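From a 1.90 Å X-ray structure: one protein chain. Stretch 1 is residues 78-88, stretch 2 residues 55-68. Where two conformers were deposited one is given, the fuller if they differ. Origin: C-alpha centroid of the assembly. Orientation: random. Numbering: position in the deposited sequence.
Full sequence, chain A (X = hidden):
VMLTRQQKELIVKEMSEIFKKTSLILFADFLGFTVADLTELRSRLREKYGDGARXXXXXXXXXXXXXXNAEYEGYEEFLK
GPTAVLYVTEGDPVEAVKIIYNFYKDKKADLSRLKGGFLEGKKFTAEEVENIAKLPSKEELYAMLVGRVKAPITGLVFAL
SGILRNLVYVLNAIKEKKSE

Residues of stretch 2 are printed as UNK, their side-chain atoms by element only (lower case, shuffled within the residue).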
ATOM      1  N   PHE A  78      13.118 -20.894  18.426  1.00 52.69           N
ATOM      2  CA  PHE A  78      11.894 -21.572  17.995  1.00 53.72           C
ATOM      3  C   PHE A  78      11.817 -23.029  18.455  1.00 54.84           C
ATOM      4  O   PHE A  78      10.766 -23.660  18.330  1.00 54.53           O
ATOM      5  CB  PHE A  78      11.790 -21.556  16.463  1.00 52.41           C
ATOM      6  CG  PHE A  78      11.648 -20.180  15.865  1.00 52.98           C
ATOM      7  CD1 PHE A  78      12.341 -19.844  14.704  1.00 50.14           C
ATOM      8  CD2 PHE A  78      10.796 -19.234  16.433  1.00 52.95           C
ATOM      9  CE1 PHE A  78      12.192 -18.589  14.119  1.00 52.09           C
ATOM     10  CE2 PHE A  78      10.640 -17.971  15.850  1.00 52.41           C
ATOM     11  CZ  PHE A  78      11.338 -17.650  14.692  1.00 52.15           C
ATOM     12  N   LEU A  79      12.916 -23.560  18.986  1.00 55.14           N
ATOM     13  CA  LEU A  79      12.956 -24.962  19.394  1.00 57.96           C
ATOM     14  C   LEU A  79      12.936 -25.237  20.893  1.00 59.52           C
ATOM     15  O   LEU A  79      13.453 -26.258  21.347  1.00 58.86           O
ATOM     16  CB  LEU A  79      14.185 -25.637  18.779  1.00 57.07           C
ATOM     17  CG  LEU A  79      14.340 -25.463  17.269  1.00 58.93           C
ATOM     18  CD1 LEU A  79      15.631 -26.137  16.817  1.00 58.61           C
ATOM     19  CD2 LEU A  79      13.129 -26.050  16.545  1.00 58.28           C
ATOM     20  N   LYS A  80      12.332 -24.340  21.658  1.00 62.27           N
ATOM     21  CA  LYS A  80      12.258 -24.518  23.099  1.00 64.80           C
ATOM     22  C   LYS A  80      11.049 -25.367  23.471  1.00 65.74           C
ATOM     23  O   LYS A  80       9.917 -24.884  23.480  1.00 66.57           O
ATOM     24  CB  LYS A  80      12.186 -23.152  23.795  1.00 65.65           C
ATOM     25  CG  LYS A  80      13.464 -22.324  23.667  1.00 67.58           C
ATOM     26  CD  LYS A  80      14.651 -23.038  24.310  1.00 68.93           C
ATOM     27  CE  LYS A  80      15.905 -22.166  24.337  1.00 71.25           C
ATOM     28  NZ  LYS A  80      16.444 -21.860  22.982  1.00 71.66           N
ATOM     29  N   GLY A  81      11.304 -26.641  23.765  1.00 66.12           N
ATOM     30  CA  GLY A  81      10.241 -27.557  24.138  1.00 66.35           C
ATOM     31  C   GLY A  81       9.735 -28.337  22.941  1.00 66.40           C
ATOM     32  O   GLY A  81      10.129 -28.042  21.812  1.00 67.53           O
ATOM     33  N   PRO A  82       8.870 -29.346  23.148  1.00 65.82           N
ATOM     34  CA  PRO A  82       8.340 -30.137  22.027  1.00 65.02           C
ATOM     35  C   PRO A  82       7.769 -29.213  20.954  1.00 61.55           C
ATOM     36  O   PRO A  82       6.910 -28.373  21.231  1.00 62.33           O
ATOM     37  CB  PRO A  82       7.280 -31.020  22.692  1.00 66.29           C
ATOM     38  CG  PRO A  82       6.895 -30.239  23.924  1.00 66.97           C
ATOM     39  CD  PRO A  82       8.214 -29.720  24.411  1.00 66.66           C
ATOM     40  N   THR A  83       8.256 -29.370  19.730  1.00 58.55           N
ATOM     41  CA  THR A  83       7.830 -28.510  18.636  1.00 54.72           C
ATOM     42  C   THR A  83       7.447 -29.249  17.368  1.00 53.14           C
ATOM     43  O   THR A  83       8.155 -30.147  16.914  1.00 55.15           O
ATOM     44  CB  THR A  83       8.940 -27.510  18.287  1.00 54.32           C
ATOM     45  OG1 THR A  83       9.386 -26.855  19.482  1.00 53.80           O
ATOM     46  CG2 THR A  83       8.429 -26.470  17.302  1.00 53.20           C
ATOM     47  N   ALA A  84       6.311 -28.867  16.800  1.00 49.31           N
ATOM     48  CA  ALA A  84       5.842 -29.471  15.565  1.00 46.69           C
ATOM     49  C   ALA A  84       6.289 -28.525  14.469  1.00 44.56           C
ATOM     50  O   ALA A  84       6.526 -27.339  14.721  1.00 43.85           O
ATOM     51  CB  ALA A  84       4.324 -29.597  15.578  1.00 46.91           C
ATOM     52  N   VAL A  85       6.404 -29.031  13.249  1.00 40.77           N
ATOM     53  CA  VAL A  85       6.849 -28.191  12.162  1.00 39.40           C
ATOM     54  C   VAL A  85       5.939 -28.271  10.940  1.00 39.54           C
ATOM     55  O   VAL A  85       5.594 -29.357  10.472  1.00 41.44           O
ATOM     56  CB  VAL A  85       8.319 -28.558  11.771  1.00 38.48           C
ATOM     57  CG1 VAL A  85       8.387 -29.937  11.150  1.00 35.76           C
ATOM     58  CG2 VAL A  85       8.868 -27.549  10.837  1.00 41.81           C
ATOM     59  N   LEU A  86       5.555 -27.104  10.437  0.50 41.06           N
ATOM     60  CA  LEU A  86       4.692 -26.997   9.267  0.50 40.62           C
ATOM     61  C   LEU A  86       5.555 -26.490   8.123  0.50 40.15           C
ATOM     62  O   LEU A  86       6.099 -25.391   8.197  0.50 41.25           O
ATOM     63  CB  LEU A  86       3.559 -26.001   9.549  0.50 41.77           C
ATOM     64  CG  LEU A  86       2.472 -25.711   8.510  0.50 43.70           C
ATOM     65  CD1 LEU A  86       1.455 -24.747   9.117  0.50 44.33           C
ATOM     66  CD2 LEU A  86       3.074 -25.106   7.258  0.50 42.41           C
ATOM     67  N   TYR A  87       5.699 -27.279   7.065  1.00 37.25           N
ATOM     68  CA  TYR A  87       6.509 -26.827   5.949  1.00 37.87           C
ATOM     69  C   TYR A  87       5.848 -27.060   4.613  1.00 37.78           C
ATOM     70  O   TYR A  87       5.005 -27.952   4.475  1.00 39.50           O
ATOM     71  CB  TYR A  87       7.914 -27.453   6.003  1.00 38.84           C
ATOM     72  CG  TYR A  87       7.955 -28.959   5.960  1.00 39.93           C
ATOM     73  CD1 TYR A  87       7.782 -29.647   4.764  1.00 42.89           C
ATOM     74  CD2 TYR A  87       8.206 -29.693   7.112  1.00 42.86           C
ATOM     75  CE1 TYR A  87       7.867 -31.035   4.715  1.00 43.43           C
ATOM     76  CE2 TYR A  87       8.292 -31.081   7.077  1.00 44.00           C
ATOM     77  CZ  TYR A  87       8.125 -31.741   5.874  1.00 44.44           C
ATOM     78  OH  TYR A  87       8.230 -33.107   5.844  1.00 46.45           O
ATOM     79  N   VAL A  88       6.210 -26.222   3.647  1.00 37.89           N
ATOM     80  CA  VAL A  88       5.668 -26.290   2.300  1.00 39.53           C
ATOM     81  C   VAL A  88       6.776 -26.555   1.293  1.00 41.24           C
ATOM     82  O   VAL A  88       7.799 -25.870   1.290  1.00 37.23           O
ATOM     83  CB  VAL A  88       4.952 -24.971   1.919  1.00 40.89           C
ATOM     84  CG1 VAL A  88       4.513 -25.010   0.455  1.00 38.50           C
ATOM     85  CG2 VAL A  88       3.737 -24.762   2.828  1.00 37.41           C
ATOM     86  N   UNK A  55       2.748 -31.425   8.225  1.00 41.19           N
ATOM     87  CA  UNK A  55       2.714 -30.941   9.601  1.00 43.39           C
ATOM     88  C   UNK A  55       3.122 -32.134  10.453  1.00 45.31           C
ATOM     89  O   UNK A  55       2.363 -33.097  10.586  1.00 43.68           O
ATOM     90  c   UNK A  55       0.739 -29.907  13.763  1.00 41.55           C
ATOM     91  c   UNK A  55       1.993 -28.035  12.886  1.00 39.04           C
ATOM     92  c   UNK A  55       1.312 -30.471  10.034  1.00 40.17           C
ATOM     93  c   UNK A  55       1.297 -29.831  11.399  1.00 41.03           C
ATOM     94  c   UNK A  55       0.696 -30.469  12.483  1.00 39.02           C
ATOM     95  c   UNK A  55       1.941 -28.611  11.611  1.00 39.40           C
ATOM     96  c   UNK A  55       1.393 -28.682  13.966  1.00 41.89           C
ATOM     97  N   UNK A  56       4.322 -32.072  11.023  1.00 46.39           N
ATOM     98  CA  UNK A  56       4.823 -33.168  11.844  1.00 49.62           C
ATOM     99  C   UNK A  56       5.478 -32.713  13.143  1.00 50.96           C
ATOM    100  O   UNK A  56       6.192 -31.709  13.175  1.00 48.43           O
ATOM    101  n   UNK A  56       7.630 -35.066   8.888  1.00 63.45           N
ATOM    102  n   UNK A  56       8.660 -37.095   8.512  1.00 65.53           N
ATOM    103  c   UNK A  56       6.350 -35.660   9.271  1.00 60.53           C
ATOM    104  c   UNK A  56       8.706 -35.767   8.531  1.00 64.40           C
ATOM    105  c   UNK A  56       5.852 -33.990  11.062  1.00 52.32           C
ATOM    106  n   UNK A  56       9.825 -35.146   8.180  1.00 62.39           N
ATOM    107  c   UNK A  56       5.345 -34.628   9.784  1.00 57.46           C
ATOM    108  N   UNK A  57       5.221 -33.456  14.215  1.00 52.92           N
ATOM    109  CA  UNK A  57       5.830 -33.160  15.505  1.00 55.90           C
ATOM    110  C   UNK A  57       7.224 -33.753  15.378  1.00 56.51           C
ATOM    111  O   UNK A  57       7.370 -34.933  15.053  1.00 55.62           O
ATOM    112  c   UNK A  57       3.689 -33.277  16.818  1.00 58.62           C
ATOM    113  c   UNK A  57       5.884 -33.678  17.962  1.00 58.15           C
ATOM    114  c   UNK A  57       5.095 -33.860  16.666  1.00 57.29           C
ATOM    115  N   UNK A  58       8.246 -32.936  15.614  1.00 58.18           N
ATOM    116  CA  UNK A  58       9.621 -33.406  15.492  1.00 59.62           C
ATOM    117  C   UNK A  58      10.497 -32.979  16.664  1.00 60.11           C
ATOM    118  O   UNK A  58      10.498 -31.817  17.074  1.00 60.40           O
ATOM    119  c   UNK A  58      10.268 -32.898  14.185  1.00 59.15           C
ATOM    120  c   UNK A  58      11.681 -33.466  14.044  1.00 60.18           C
ATOM    121  c   UNK A  58       9.413 -33.297  12.995  1.00 60.28           C
ATOM    122  N   UNK A  59      11.241 -33.940  17.196  1.00 61.29           N
ATOM    123  CA  UNK A  59      12.147 -33.695  18.308  1.00 63.15           C
ATOM    124  C   UNK A  59      13.083 -32.527  17.996  1.00 61.96           C
ATOM    125  O   UNK A  59      13.594 -32.404  16.884  1.00 62.67           O
ATOM    126  c   UNK A  59      12.966 -34.955  18.582  1.00 65.50           C
ATOM    127  n   UNK A  59      15.290 -35.771  19.945  1.00 74.81           N
ATOM    128  c   UNK A  59      14.628 -36.617  17.678  1.00 70.94           C
ATOM    129  c   UNK A  59      15.755 -36.099  18.563  1.00 72.49           C
ATOM    130  c   UNK A  59      13.642 -35.515  17.340  1.00 67.64           C
ATOM    131  N   UNK A  60      13.302 -31.675  18.992  1.00 62.16           N
ATOM    132  CA  UNK A  60      14.164 -30.507  18.850  1.00 61.20           C
ATOM    133  C   UNK A  60      15.561 -30.813  18.320  1.00 60.15           C
ATOM    134  O   UNK A  60      16.025 -30.177  17.375  1.00 58.74           O
ATOM    135  c   UNK A  60      12.971 -29.212  20.662  1.00 64.25           C
ATOM    136  n   UNK A  60      12.521 -29.630  21.842  1.00 65.13           N
ATOM    137  o   UNK A  60      12.364 -28.400  19.968  1.00 63.86           O
ATOM    138  c   UNK A  60      14.286 -29.791  20.196  1.00 62.71           C
ATOM    139  N   UNK A  61      16.235 -31.777  18.937  1.00 59.61           N
ATOM    140  CA  UNK A  61      17.587 -32.137  18.527  1.00 59.42           C
ATOM    141  C   UNK A  61      17.664 -32.377  17.022  1.00 58.59           C
ATOM    142  O   UNK A  61      18.557 -31.860  16.356  1.00 58.16           O
ATOM    143  o   UNK A  61      18.108 -33.116  20.695  1.00 61.77           O
ATOM    144  c   UNK A  61      19.488 -33.773  18.829  1.00 61.62           C
ATOM    145  c   UNK A  61      18.081 -33.390  19.286  1.00 61.19           C
ATOM    146  N   UNK A  62      16.722 -33.151  16.493  1.00 57.80           N
ATOM    147  CA  UNK A  62      16.662 -33.452  15.061  1.00 57.82           C
ATOM    148  C   UNK A  62      16.473 -32.168  14.250  1.00 55.78           C
ATOM    149  O   UNK A  62      17.160 -31.943  13.253  1.00 55.23           O
ATOM    150  c   UNK A  62      15.491 -34.396  14.778  1.00 59.88           C
ATOM    151  c   UNK A  62      14.109 -35.953  13.450  1.00 61.87           C
ATOM    152  c   UNK A  62      15.441 -35.215  13.483  1.00 62.04           C
ATOM    153  c   UNK A  62      15.588 -34.340  12.249  1.00 63.12           C
ATOM    154  N   UNK A  63      15.517 -31.341  14.669  1.00 53.81           N
ATOM    155  CA  UNK A  63      15.250 -30.080  13.984  1.00 50.72           C
ATOM    156  C   UNK A  63      16.497 -29.207  13.952  1.00 48.62           C
ATOM    157  O   UNK A  63      16.858 -28.653  12.914  1.00 46.38           O
ATOM    158  c   UNK A  63      12.706 -29.830  14.468  1.00 49.23           C
ATOM    159  c   UNK A  63      12.419 -29.886  12.979  1.00 48.51           C
ATOM    160  c   UNK A  63      14.128 -29.315  14.691  1.00 51.03           C
ATOM    161  c   UNK A  63      11.715 -28.911  15.163  1.00 48.69           C
ATOM    162  N   UNK A  64      17.150 -29.090  15.102  1.00 47.70           N
ATOM    163  CA  UNK A  64      18.346 -28.280  15.212  1.00 49.68           C
ATOM    164  C   UNK A  64      19.416 -28.699  14.194  1.00 47.38           C
ATOM    165  O   UNK A  64      19.867 -27.884  13.402  1.00 45.67           O
ATOM    166  n   UNK A  64      19.249 -26.483  18.130  1.00 59.20           N
ATOM    167  c   UNK A  64      19.663 -27.103  17.030  1.00 57.07           C
ATOM    168  c   UNK A  64      18.905 -28.360  16.634  1.00 52.92           C
ATOM    169  o   UNK A  64      20.606 -26.696  16.353  1.00 61.23           O
ATOM    170  N   UNK A  65      19.810 -29.970  14.204  1.00 48.63           N
ATOM    171  CA  UNK A  65      20.829 -30.436  13.262  1.00 48.80           C
ATOM    172  C   UNK A  65      20.406 -30.269  11.800  1.00 47.63           C
ATOM    173  O   UNK A  65      21.225 -29.929  10.944  1.00 45.34           O
ATOM    174  c   UNK A  65      23.130 -31.379  15.028  1.00 55.27           C
ATOM    175  c   UNK A  65      21.901 -32.252  14.844  1.00 53.49           C
ATOM    176  c   UNK A  65      21.192 -31.902  13.528  1.00 50.13           C
ATOM    177  c   UNK A  65      22.313 -33.720  14.821  1.00 53.71           C
ATOM    178  N   UNK A  66      19.131 -30.513  11.506  1.00 46.09           N
ATOM    179  CA  UNK A  66      18.648 -30.364  10.134  1.00 45.76           C
ATOM    180  C   UNK A  66      18.724 -28.908   9.672  1.00 44.75           C
ATOM    181  O   UNK A  66      19.122 -28.631   8.548  1.00 47.18           O
ATOM    182  c   UNK A  66      17.220 -30.874  10.022  1.00 45.98           C
ATOM    183  N   UNK A  67      18.336 -27.982  10.542  1.00 45.28           N
ATOM    184  CA  UNK A  67      18.372 -26.560  10.209  1.00 44.72           C
ATOM    185  C   UNK A  67      19.817 -26.087  10.128  1.00 44.13           C
ATOM    186  O   UNK A  67      20.185 -25.325   9.236  1.00 44.53           O
ATOM    187  c   UNK A  67      16.105 -25.907  11.247  1.00 42.25           C
ATOM    188  c   UNK A  67      17.627 -25.752  11.271  1.00 43.06           C
ATOM    189  c   UNK A  67      15.549 -25.097  10.091  1.00 44.19           C
ATOM    190  c   UNK A  67      15.512 -25.477  12.579  1.00 42.75           C
ATOM    191  N   UNK A  68      20.626 -26.545  11.073  1.00 45.19           N
ATOM    192  CA  UNK A  68      22.038 -26.181  11.109  1.00 47.77           C
ATOM    193  C   UNK A  68      22.694 -26.548   9.778  1.00 47.79           C
ATOM    194  O   UNK A  68      23.334 -25.718   9.133  1.00 47.54           O
ATOM    195  c   UNK A  68      24.714 -27.188  13.765  1.00 55.09           C
ATOM    196  c   UNK A  68      25.976 -26.527  14.301  1.00 60.09           C
ATOM    197  n   UNK A  68      27.028 -26.385  13.266  1.00 59.00           N
ATOM    198  c   UNK A  68      22.732 -26.919  12.257  1.00 47.90           C
ATOM    199  c   UNK A  68      24.162 -26.460  12.544  1.00 53.56           C
TER

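Position 55 carries one carbon and then a ring of six carbons, with ring atoms against Ala 84 CB and Leu 86 CB and no oxygen: Phe 55. Its ring edge meets Leu 86 CB, 3.7 Å from Phe 55 CD1, and Ala 84 CB lies 3.5 Å from Phe 55 CZ, so one ring spans two residues on the same sheet face.

Position 56 has three carbons, a nitrogen, then a carbon bearing two more nitrogens, a guanidinium whose nearest partner is Tyr 87: Arg 56. Its backbone forms a tight pair with Val 85: Arg 56 N donates to Val 85 O at 3.0 Å, and Val 85 N to Arg 56 O at 2.7 Å. Arg 56 NE lies near the plane of the Tyr 87 ring, off its edge, and Arg 56 NH2 is 3.5 Å from Tyr 87 OH.

Position 57 shows one carbon carrying two more, 3.9 Å from Ala 84 CB at the nearest. Three carbons forked at the first make Val 57. Here the strands close to 3.7 Å between Val 57 CA and Ala 84 CA.

Position 58 repeats that fork but points to the face of Val 85: Val 58. Its CG2 is 4.0 Å from Val 85 CG1, and Val 58 N donates to Thr 83 O at 3.1 Å.

Position 59 has four carbons in a row ending in nitrogen, directed away from stretch 1: Lys 59, at the N-cap position.

Position 60 has two carbons, the second bearing one oxygen and one nitrogen, with the nitrogen close to Gly 81 O: Asn 60. Its ND2 gives Gly 81 O a weak hydrogen bond of 2.9 Å, tying the helix start to the turn.

Position 61, one carbon bearing an oxygen and a carbon, is Thr 61, facing away. Position 62, four carbons forked at the second, is Leu 62, out of reach.

Position 63 has the same fork but points toward stretch 1, against Leu 79: Leu 63, with CD1 3.5 Å from Leu 79 CD2.

Position 64, again two carbons with an oxygen and a nitrogen on the second, beside Leu 79, is Asn 64; its backbone N is 3.7 Å from Leu 79 CD1.

Position 65, a forked four-carbon chain, is Leu 65, and position 66, a single carbon, is Ala 66; neither reaches across. Position 67, forked likewise, does, touching Leu 79: Leu 67, CD1 4.3 Å from Leu 79 CD1. Position 68, four carbons then nitrogen, is Lys 68, out of reach.

The rule is a division by segment. Antiparallel strands supply register through backbone bonds, while alternating side chains pack on both faces. The helix then returns over the face of Val 85, where Leu 63 meets both Val 85 and Leu 79, and Leu 67 extends the apolar contact one turn further.

Stretch 2 55-68: FRVVKNTLLNLALK
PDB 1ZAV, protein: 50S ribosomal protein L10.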